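Local structure of heat-inducible transcription repressor HrcA (Thermotoga maritima, 1STZ) at residues Asp102-Thr107 against Ala128-Gly133; Val135-Pro140 against Gly292-Gly297. The protein probably represses class I heat shock genes, the grpE-dnaK-dnaJ and groELS operons, by binding DNA and so preventing their heat-shock induction. All coordinates share one frame; numbering follows the deposited sequence.

Interaction 1: Asp102-Thr107 against Ala128-Gly133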
# COMPACT_ATOMS: atom_id res chain seq x y z
N ASP A 102 -6.37 3.90 -11.03
CA ASP A 102 -5.12 3.17 -10.85
C ASP A 102 -4.89 2.97 -9.35
O ASP A 102 -4.34 3.83 -8.68
CB ASP A 102 -3.97 3.90 -11.50
CG ASP A 102 -2.63 3.19 -11.33
OD1 ASP A 102 -2.49 2.31 -10.46
OD2 ASP A 102 -1.65 3.47 -12.03
N LEU A 103 -5.30 1.80 -8.88
CA LEU A 103 -5.34 1.48 -7.47
C LEU A 103 -3.96 1.66 -6.83
O LEU A 103 -3.84 2.25 -5.74
CB LEU A 103 -5.82 0.03 -7.29
CG LEU A 103 -6.96 -0.38 -6.36
CD1 LEU A 103 -6.44 -1.23 -5.24
CD2 LEU A 103 -7.77 0.79 -5.80
N ALA A 104 -2.94 1.16 -7.51
CA ALA A 104 -1.59 1.14 -6.95
C ALA A 104 -1.09 2.55 -6.64
O ALA A 104 -0.58 2.81 -5.55
CB ALA A 104 -0.65 0.44 -7.89
N VAL A 105 -1.24 3.46 -7.60
CA VAL A 105 -0.73 4.81 -7.43
C VAL A 105 -1.57 5.60 -6.40
O VAL A 105 -1.04 6.45 -5.71
CB VAL A 105 -0.60 5.57 -8.77
CG1 VAL A 105 -1.93 6.13 -9.25
CG2 VAL A 105 0.43 6.65 -8.62
N GLU A 106 -2.85 5.26 -6.27
CA GLU A 106 -3.72 5.92 -5.29
C GLU A 106 -3.36 5.59 -3.84
O GLU A 106 -3.85 6.27 -2.93
CB GLU A 106 -5.19 5.58 -5.54
CG GLU A 106 -5.78 6.20 -6.80
CD GLU A 106 -7.23 5.79 -6.99
OE1 GLU A 106 -7.68 5.67 -8.17
OE2 GLU A 106 -7.93 5.55 -5.96
N THR A 107 -2.51 4.58 -3.62
CA THR A 107 -1.99 4.31 -2.28
C THR A 107 -0.99 5.35 -1.81
O THR A 107 -0.60 5.35 -0.64
CB THR A 107 -1.34 2.92 -2.15
OG1 THR A 107 -0.10 2.87 -2.90
CG2 THR A 107 -2.25 1.81 -2.70
N ALA A 128 9.19 5.25 -9.28
CA ALA A 128 10.20 4.33 -9.84
C ALA A 128 9.69 2.90 -9.87
O ALA A 128 9.83 2.19 -10.87
CB ALA A 128 11.49 4.37 -9.01
N ARG A 129 9.10 2.46 -8.77
CA ARG A 129 8.59 1.10 -8.68
C ARG A 129 7.48 0.78 -9.68
O ARG A 129 7.53 -0.25 -10.34
CB ARG A 129 8.08 0.82 -7.28
CG ARG A 129 7.59 -0.58 -7.10
CD ARG A 129 7.56 -1.02 -5.66
NE ARG A 129 6.83 -0.08 -4.82
CZ ARG A 129 6.36 -0.36 -3.60
NH1 ARG A 129 6.52 -1.58 -3.07
NH2 ARG A 129 5.71 0.57 -2.90
N LEU A 130 6.52 1.68 -9.82
CA LEU A 130 5.34 1.43 -10.65
C LEU A 130 5.60 1.55 -12.15
O LEU A 130 4.85 1.04 -12.95
CB LEU A 130 4.22 2.41 -10.27
CG LEU A 130 3.68 2.34 -8.85
CD1 LEU A 130 2.46 3.23 -8.73
CD2 LEU A 130 3.37 0.90 -8.44
N THR A 131 6.66 2.26 -12.53
CA THR A 131 7.01 2.44 -13.93
C THR A 131 8.27 1.69 -14.36
O THR A 131 8.67 1.79 -15.52
CB THR A 131 7.24 3.91 -14.23
OG1 THR A 131 8.35 4.38 -13.46
CG2 THR A 131 6.05 4.75 -13.81
N GLU A 132 8.91 0.98 -13.44
CA GLU A 132 10.20 0.36 -13.68
C GLU A 132 11.17 1.34 -14.31
O GLU A 132 11.86 1.02 -15.29
CB GLU A 132 10.04 -0.89 -14.57
CG GLU A 132 9.12 -1.96 -14.00
CD GLU A 132 8.66 -2.96 -15.06
OE1 GLU A 132 8.52 -2.57 -16.25
OE2 GLU A 132 8.42 -4.14 -14.71
N GLY A 133 11.22 2.55 -13.74
CA GLY A 133 12.13 3.58 -14.21
C GLY A 133 13.12 4.08 -13.18
O GLY A 133 13.21 3.58 -12.05

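Interaction 2: Val135-Pro140 against Gly292-Gly297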
# COMPACT_ATOMS: atom_id res chain seq x y z
N VAL A 135 14.14 7.61 -11.33
CA VAL A 135 13.58 8.90 -10.98
C VAL A 135 14.60 9.85 -10.35
O VAL A 135 15.38 9.45 -9.48
CB VAL A 135 12.40 8.72 -10.04
CG1 VAL A 135 11.87 10.06 -9.52
CG2 VAL A 135 11.31 7.95 -10.74
N LEU A 136 14.61 11.10 -10.82
CA LEU A 136 15.29 12.20 -10.14
C LEU A 136 14.24 13.21 -9.73
O LEU A 136 13.43 13.60 -10.56
CB LEU A 136 16.30 12.89 -11.06
CG LEU A 136 17.47 12.08 -11.56
CD1 LEU A 136 18.34 12.99 -12.40
CD2 LEU A 136 18.31 11.43 -10.46
N ILE A 137 14.24 13.58 -8.46
CA ILE A 137 13.42 14.69 -7.96
C ILE A 137 14.35 15.78 -7.44
O ILE A 137 15.13 15.54 -6.52
CB ILE A 137 12.49 14.24 -6.83
CG1 ILE A 137 11.60 13.09 -7.30
CG2 ILE A 137 11.64 15.42 -6.34
CD1 ILE A 137 10.57 12.66 -6.30
N GLU A 138 14.25 16.96 -8.02
CA GLU A 138 14.94 18.13 -7.53
C GLU A 138 14.37 18.57 -6.16
O GLU A 138 13.18 18.88 -6.06
CB GLU A 138 14.81 19.25 -8.56
CG GLU A 138 15.82 20.36 -8.41
CD GLU A 138 15.66 21.46 -9.45
OE1 GLU A 138 14.55 21.62 -10.03
OE2 GLU A 138 16.65 22.19 -9.67
N ARG A 139 15.21 18.56 -5.12
CA ARG A 139 14.86 19.06 -3.78
C ARG A 139 14.65 20.58 -3.82
O ARG A 139 15.19 21.27 -4.67
CB ARG A 139 15.97 18.72 -2.76
CG ARG A 139 16.22 17.24 -2.58
CD ARG A 139 17.24 16.90 -1.49
NE ARG A 139 17.16 15.50 -1.09
CZ ARG A 139 17.92 14.50 -1.54
NH1 ARG A 139 18.86 14.67 -2.46
NH2 ARG A 139 17.72 13.28 -1.06
N PRO A 140 13.88 21.12 -2.89
CA PRO A 140 13.69 22.57 -2.85
C PRO A 140 15.06 23.27 -2.73
O PRO A 140 15.95 22.78 -2.02
CB PRO A 140 12.85 22.79 -1.59
CG PRO A 140 12.17 21.49 -1.38
CD PRO A 140 13.17 20.45 -1.78
N GLY A 292 8.40 17.27 -15.51
CA GLY A 292 7.39 18.21 -15.03
C GLY A 292 7.87 18.85 -13.74
O GLY A 292 8.90 18.47 -13.19
N LYS A 293 7.12 19.82 -13.23
CA LYS A 293 7.47 20.47 -11.98
C LYS A 293 6.39 20.25 -10.94
O LYS A 293 5.23 20.07 -11.28
CB LYS A 293 7.66 21.96 -12.20
CG LYS A 293 8.67 22.31 -13.26
CD LYS A 293 9.03 23.78 -13.19
CE LYS A 293 9.90 24.22 -14.34
NZ LYS A 293 9.08 24.47 -15.55
N TYR A 294 6.79 20.27 -9.67
CA TYR A 294 5.86 20.36 -8.56
C TYR A 294 5.94 21.78 -8.00
O TYR A 294 6.98 22.43 -8.08
CB TYR A 294 6.13 19.27 -7.50
CG TYR A 294 7.42 19.36 -6.72
CD1 TYR A 294 7.43 19.80 -5.41
CD2 TYR A 294 8.60 18.93 -7.27
CE1 TYR A 294 8.62 19.88 -4.69
CE2 TYR A 294 9.80 19.01 -6.56
CZ TYR A 294 9.81 19.47 -5.28
OH TYR A 294 11.01 19.52 -4.59
N PHE A 295 4.81 22.25 -7.46
CA PHE A 295 4.61 23.65 -7.16
C PHE A 295 4.14 23.88 -5.72
O PHE A 295 3.47 23.05 -5.12
CB PHE A 295 3.50 24.24 -8.06
CG PHE A 295 3.85 24.31 -9.52
CD1 PHE A 295 3.75 23.19 -10.32
CD2 PHE A 295 4.24 25.51 -10.10
CE1 PHE A 295 4.07 23.25 -11.68
CE2 PHE A 295 4.54 25.59 -11.44
CZ PHE A 295 4.45 24.46 -12.24
N LYS A 296 4.48 25.06 -5.21
CA LYS A 296 3.81 25.64 -4.05
C LYS A 296 2.93 26.76 -4.55
O LYS A 296 3.37 27.89 -4.70
CB LYS A 296 4.87 26.15 -3.07
CG LYS A 296 4.30 26.90 -1.87
CD LYS A 296 5.37 27.75 -1.17
CE LYS A 296 5.86 28.91 -2.02
NZ LYS A 296 4.75 29.84 -2.37
N GLY A 297 1.67 26.45 -4.82
CA GLY A 297 0.76 27.42 -5.43
C GLY A 297 1.14 27.59 -6.89
O GLY A 297 1.19 26.62 -7.63

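Interaction 1: Asp102-Thr107 against Ala128-Gly133
Leu130 reaches Ala104 and Val105 because its CG stands anti to the carbonyl carbon (chi1 -62°) and its CD1 anti to CA (chi2 -172°). The extended branch carries CD1 to Val105, where it meets CA at 3.8 Å and CB at 3.9 Å. Val105 CG2 lies against the same methyl, while the two side chains cross at about a right angle. The other branch of Leu130 serves a different residue: its CD2 touches Ala104 CB at 4.1 Å. The contact between the segments is small, with 110 Å² buried, and apolar.

Polar bonds shape the turn that offers these carbons. Asp102 is the N-cap, and its OD1 accepts a weak but nearly straight bond from Val105 N (3.3 Å, 169°). Its OD2 forms a salt bridge with Arg319 of helix 314-334. At the far end, Thr107 OG1 donates to Ala104 O at 2.7 Å, and Thr107 N uses the same oxygen.

Val105 also packs on Tyr323 and Ile324 of helix 314-334. Leu182 of the second subunit covers Ala104 and Leu130. The arrangement is that of a short N-capped helical turn docked on the C-terminal part of helix 116-131 at a subunit interface.

Interaction 2: Val135-Pro140 against Gly292-Gly297
Tyr294 bridges from strand 287-296 to Glu138 at the end of strand 134-138. The two strands belong to an antiparallel five-stranded sheet of order 2-1-5-4-3, consistent with the GAF clan of this domain. Strand 299-309 lies between them, so the nearest CA atoms, those of Glu138 and Lys293, remain 9.0 Å apart. The Tyr294 side chain spans that gap.

From CB, which points to the other segment, the Tyr294 ring sets off with CG between the backbone N and the carbonyl carbon (chi1 67°). Phe332 of helix 314-334 meets the ring with the planes at about 55°. Further out, CE2 of Tyr294 touches Ile137 CG2 at 4.0 Å, the two side chains crossing at about a right angle. The same CE2 lies 3.4 Å from Glu138 O, which sits at the ring edge in its plane.

At the tip, Tyr294 OH donates a 2.7 Å hydrogen bond to the backbone oxygen Glu138 O. The hydroxyl lies in the carbonyl plane, with a C=O...donor angle of 152°. Leu120 of helix 116-131 packs on both Ile137 and Pro140. The proline ring also flanks the phenol oxygen, with Pro140 CD 3.7 Å from Tyr294 OH.

Interaction 1 joins helix to helix, whereas interaction 2 spans two strands of the five-stranded sheet. Their centres are about 18 Å apart. Helix 116-131 connects them: it carries Leu130 and, after a short turn, is followed by strand 134-138. The two sites even touch, with Ala128 N 3.7 Å from Val135 CG2. Helix 314-334 packs against both contacts. All touching residues of interaction 1 are buried, the second subunit packs on Ala104 and Leu130, and the meeting is purely apolar. Interaction 2 is only partly buried, and no other chain of the assembly reaches its segments. There a hydrogen bond from a tyrosine accompanies the apolar packing and ties a side chain to the backbone.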